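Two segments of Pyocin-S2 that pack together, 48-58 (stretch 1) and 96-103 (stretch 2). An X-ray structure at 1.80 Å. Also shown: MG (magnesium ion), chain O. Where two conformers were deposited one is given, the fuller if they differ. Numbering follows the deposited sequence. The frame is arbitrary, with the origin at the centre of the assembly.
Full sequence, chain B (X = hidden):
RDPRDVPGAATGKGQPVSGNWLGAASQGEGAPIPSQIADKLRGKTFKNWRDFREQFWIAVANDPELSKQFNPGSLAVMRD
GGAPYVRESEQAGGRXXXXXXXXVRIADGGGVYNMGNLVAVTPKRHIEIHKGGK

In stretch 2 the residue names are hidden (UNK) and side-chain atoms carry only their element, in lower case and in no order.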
# COMPACT_ATOMS: atom_id res chain seq x y z
N ASN B 48 -3.80 6.13 -19.86
CA ASN B 48 -3.37 7.17 -18.97
C ASN B 48 -2.60 6.50 -17.84
O ASN B 48 -2.58 5.29 -17.75
CB ASN B 48 -4.57 7.89 -18.37
CG ASN B 48 -5.62 6.93 -17.79
OD1 ASN B 48 -5.30 5.95 -17.13
ND2 ASN B 48 -6.89 7.21 -18.07
N TRP B 49 -1.99 7.30 -16.97
CA TRP B 49 -1.13 6.76 -15.90
C TRP B 49 -1.89 5.89 -14.87
O TRP B 49 -1.35 4.91 -14.41
CB TRP B 49 -0.40 7.88 -15.17
CG TRP B 49 0.57 7.32 -14.15
CD1 TRP B 49 0.38 7.21 -12.81
CD2 TRP B 49 1.86 6.76 -14.42
NE1 TRP B 49 1.44 6.64 -12.24
CE2 TRP B 49 2.39 6.37 -13.19
CE3 TRP B 49 2.63 6.59 -15.58
CZ2 TRP B 49 3.66 5.77 -13.08
CZ3 TRP B 49 3.89 6.03 -15.49
CH2 TRP B 49 4.41 5.62 -14.23
N ARG B 50 -3.11 6.25 -14.50
CA ARG B 50 -3.86 5.45 -13.54
C ARG B 50 -4.20 4.06 -14.07
O ARG B 50 -4.18 3.08 -13.33
CB ARG B 50 -5.14 6.16 -13.12
CG ARG B 50 -4.95 7.22 -12.05
CD ARG B 50 -5.18 6.69 -10.63
NE ARG B 50 -3.96 6.78 -9.86
CZ ARG B 50 -2.93 7.55 -10.19
NH1 ARG B 50 -2.99 8.34 -11.25
NH2 ARG B 50 -1.85 7.56 -9.43
N ASP B 51 -4.48 3.96 -15.37
CA ASP B 51 -4.62 2.69 -16.01
C ASP B 51 -3.32 1.81 -15.86
O ASP B 51 -3.39 0.62 -15.55
CB ASP B 51 -4.96 3.01 -17.47
CG ASP B 51 -5.28 1.82 -18.28
OD1 ASP B 51 -5.48 0.74 -17.70
OD2 ASP B 51 -5.36 1.98 -19.55
N PHE B 52 -2.15 2.37 -16.15
CA PHE B 52 -0.92 1.67 -15.99
C PHE B 52 -0.71 1.18 -14.55
O PHE B 52 -0.36 0.04 -14.33
CB PHE B 52 0.23 2.56 -16.35
CG PHE B 52 1.56 2.06 -15.88
CD1 PHE B 52 2.14 0.96 -16.42
CD2 PHE B 52 2.24 2.74 -14.89
CE1 PHE B 52 3.35 0.53 -16.00
CE2 PHE B 52 3.45 2.30 -14.42
CZ PHE B 52 4.01 1.20 -14.98
N ARG B 53 -0.96 2.05 -13.60
CA ARG B 53 -0.70 1.78 -12.17
C ARG B 53 -1.56 0.64 -11.66
O ARG B 53 -1.10 -0.26 -10.95
CB ARG B 53 -0.94 3.07 -11.38
CG ARG B 53 -0.67 3.01 -9.88
CD ARG B 53 -1.11 4.34 -9.26
NE ARG B 53 -1.11 4.31 -7.84
CZ ARG B 53 -2.15 3.94 -7.09
NH1 ARG B 53 -3.32 3.56 -7.65
NH2 ARG B 53 -2.03 3.93 -5.78
N GLU B 54 -2.81 0.67 -12.06
CA GLU B 54 -3.73 -0.38 -11.78
C GLU B 54 -3.26 -1.73 -12.35
O GLU B 54 -3.19 -2.70 -11.64
CB GLU B 54 -5.08 -0.08 -12.36
CG GLU B 54 -5.88 0.87 -11.54
CD GLU B 54 -7.23 1.17 -12.20
OE1 GLU B 54 -7.64 0.42 -13.15
OE2 GLU B 54 -7.84 2.17 -11.76
N GLN B 55 -2.90 -1.78 -13.62
CA GLN B 55 -2.38 -3.03 -14.18
C GLN B 55 -1.08 -3.46 -13.59
O GLN B 55 -0.86 -4.64 -13.45
CB GLN B 55 -2.25 -2.92 -15.70
CG GLN B 55 -3.66 -2.90 -16.30
CD GLN B 55 -3.63 -2.73 -17.83
OE1 GLN B 55 -2.86 -3.40 -18.53
NE2 GLN B 55 -4.45 -1.80 -18.35
N PHE B 56 -0.23 -2.52 -13.21
CA PHE B 56 1.01 -2.86 -12.57
C PHE B 56 0.82 -3.56 -11.21
O PHE B 56 1.38 -4.64 -10.96
CB PHE B 56 1.84 -1.60 -12.41
CG PHE B 56 3.10 -1.81 -11.67
CD1 PHE B 56 3.13 -1.76 -10.29
CD2 PHE B 56 4.26 -2.04 -12.34
CE1 PHE B 56 4.30 -2.02 -9.63
CE2 PHE B 56 5.44 -2.29 -11.69
CZ PHE B 56 5.47 -2.27 -10.31
N TRP B 57 0.02 -2.97 -10.31
CA TRP B 57 -0.18 -3.64 -9.03
C TRP B 57 -1.01 -4.94 -9.10
O TRP B 57 -0.82 -5.85 -8.34
CB TRP B 57 -0.76 -2.67 -7.98
CG TRP B 57 0.25 -1.65 -7.68
CD1 TRP B 57 0.17 -0.35 -7.99
CD2 TRP B 57 1.51 -1.83 -7.02
NE1 TRP B 57 1.35 0.32 -7.59
CE2 TRP B 57 2.13 -0.58 -6.94
CE3 TRP B 57 2.16 -2.93 -6.45
CZ2 TRP B 57 3.40 -0.40 -6.36
CZ3 TRP B 57 3.40 -2.75 -5.88
CH2 TRP B 57 4.00 -1.55 -5.83
N ILE B 58 -1.91 -5.04 -10.06
CA ILE B 58 -2.61 -6.33 -10.24
C ILE B 58 -1.63 -7.43 -10.66
O ILE B 58 -1.69 -8.53 -10.14
CB ILE B 58 -3.77 -6.18 -11.26
CG1 ILE B 58 -4.94 -5.42 -10.60
CG2 ILE B 58 -4.20 -7.55 -11.77
CD1 ILE B 58 -5.78 -4.62 -11.60
N UNK B 96 1.08 7.70 1.96
CA UNK B 96 1.19 6.50 2.71
C UNK B 96 1.30 5.23 1.83
O UNK B 96 1.33 4.17 2.35
c UNK B 96 -2.42 6.00 4.21
c UNK B 96 0.11 7.65 4.70
c UNK B 96 -1.34 6.32 3.20
c UNK B 96 0.06 6.40 3.82
N UNK B 97 1.45 5.38 0.52
CA UNK B 97 1.53 4.27 -0.43
C UNK B 97 2.81 4.34 -1.26
O UNK B 97 3.41 5.42 -1.41
c UNK B 97 0.30 4.26 -1.33
n UNK B 97 -3.73 2.13 -1.86
c UNK B 97 -3.15 2.87 -0.73
c UNK B 97 -0.81 3.60 -0.60
c UNK B 97 -2.10 3.81 -1.29
N UNK B 98 3.26 3.19 -1.71
CA UNK B 98 4.34 3.09 -2.66
C UNK B 98 3.98 3.93 -3.92
O UNK B 98 2.82 3.88 -4.48
c UNK B 98 4.61 1.65 -3.08
c UNK B 98 5.52 1.60 -4.27
c UNK B 98 6.69 1.11 -1.59
c UNK B 98 5.25 0.76 -1.96
N UNK B 99 4.98 4.67 -4.38
CA UNK B 99 4.87 5.51 -5.57
C UNK B 99 5.82 5.05 -6.66
O UNK B 99 6.90 4.61 -6.40
o UNK B 99 5.53 9.49 -3.95
c UNK B 99 4.48 8.92 -3.59
c UNK B 99 4.10 7.54 -4.22
c UNK B 99 5.11 7.00 -5.25
o UNK B 99 3.72 9.43 -2.72
N UNK B 100 5.42 5.21 -7.92
CA UNK B 100 6.28 4.93 -9.08
C UNK B 100 6.75 6.24 -9.68
O UNK B 100 5.90 7.08 -10.03
c UNK B 100 4.28 1.87 -10.26
c UNK B 100 6.23 3.90 -11.39
c UNK B 100 5.22 2.75 -9.48
c UNK B 100 5.47 4.11 -10.09
N UNK B 101 8.09 6.42 -9.71
CA UNK B 101 8.84 7.66 -10.12
C UNK B 101 9.59 7.31 -11.42
O UNK B 101 9.98 6.15 -11.61
c UNK B 101 12.62 10.40 -9.40
n UNK B 101 13.25 9.27 -9.68
n UNK B 101 11.36 10.10 -9.12
c UNK B 101 12.37 8.22 -9.59
c UNK B 101 9.81 8.04 -8.95
c UNK B 101 11.14 8.73 -9.28
N UNK B 102 9.80 8.32 -12.25
CA UNK B 102 10.60 8.18 -13.45
C UNK B 102 12.04 8.56 -13.14
O UNK B 102 12.31 9.63 -12.60
n UNK B 102 7.16 7.53 -16.19
c UNK B 102 8.76 8.57 -15.09
c UNK B 102 8.52 7.74 -16.14
n UNK B 102 7.53 8.78 -14.49
c UNK B 102 6.59 8.17 -15.18
c UNK B 102 10.03 9.08 -14.52
N UNK B 103 12.99 7.74 -13.50
CA UNK B 103 14.39 8.09 -13.27
C UNK B 103 14.87 9.25 -14.13
O UNK B 103 15.53 10.16 -13.62
c UNK B 103 15.29 6.89 -13.50
c UNK B 103 14.82 5.67 -12.77
n UNK B 103 17.83 3.59 -13.46
c UNK B 103 15.99 4.76 -12.42
c UNK B 103 16.38 3.89 -13.58
MG MG O . 9.42 11.11 -8.96
O HOH W 1 0.60 5.33 -4.93
O HOH W 2 2.20 3.16 -7.03
O HOH W 3 8.61 10.96 -10.91

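Position 96 carries four side-chain carbons, forked at the first, with one arm two carbons long. That fork defines isoleucine, Ile96. It is buried, but stretch 1 lies out of its reach.

At position 97 four carbons run in a row and end in a nitrogen, the chain passing close to the Arg53 guanidinium; this is Lys97. The closest approach is Lys97 CD to Arg53 NH2, 4.5 Å, at the edge of the guanidinium. The amine NZ is hydrogen-bonded elsewhere in the structure, which satisfies a buried charge.

Position 98 again has four carbons forked at the first, with a two-carbon arm, and one carbon meets the edge of the Trp57 indole. This is Ile98, whose CG2 sits 3.6 Å from Trp57 CZ2, an apolar contact suited to a buried site. Its backbone O accepts from two waters, each 2.7 Å away; water 1 accepts from Arg53 NH2 at 3.1 Å and water 2 from Trp57 NE1 at 3.0 Å.

The strand begins at position 99, where three carbons lead to two oxygens on the third. This is glutamate, Glu99. Its CA-to-CB bond points away from the helix, and its carboxylate finds hydrogen bonds close by in the chain.

At position 100 four carbons, forked at the first with one longer arm, point toward the helix among aromatic rings. Ile100 fills this place with both arms: CG2 lies 3.6 Å from Trp49 CZ2, at the ring edge, while CD1 is 3.8 Å from Phe56 CD1, over the ring face in a CH-pi contact, and 4.3 Å from Phe52 CE2.

Position 101 has one carbon and then a five-membered ring of three carbons and two nitrogens, a histidine. Pointing away from the helix, His101 is free to bind magnesium through ND1 at 2.2 Å.

The same ring recurs at position 102, near Trp49. It belongs to His102, whose CE1 approaches Trp49 CZ3 to 3.5 Å; the rings meet obliquely, their planes at 52°. Its NE2 is hydrogen-bonded elsewhere in the structure, so the polar ring can still border an indole.

Position 103, four carbons in a row ending in nitrogen, is Lys103, exposed and beyond reach of stretch 1, where a charge is readily solvated.

The contact therefore works by alternation: Ile98 and Ile100 point toward the helix, Glu99 and His101 away. Ile100, the most covered residue, anchors the packing against the aromatic side chains. No direct hydrogen bond joins the stretches; the two waters at Ile98 O supply the polar links.

Stretch 2, residues 96-103: IKIEIHHK
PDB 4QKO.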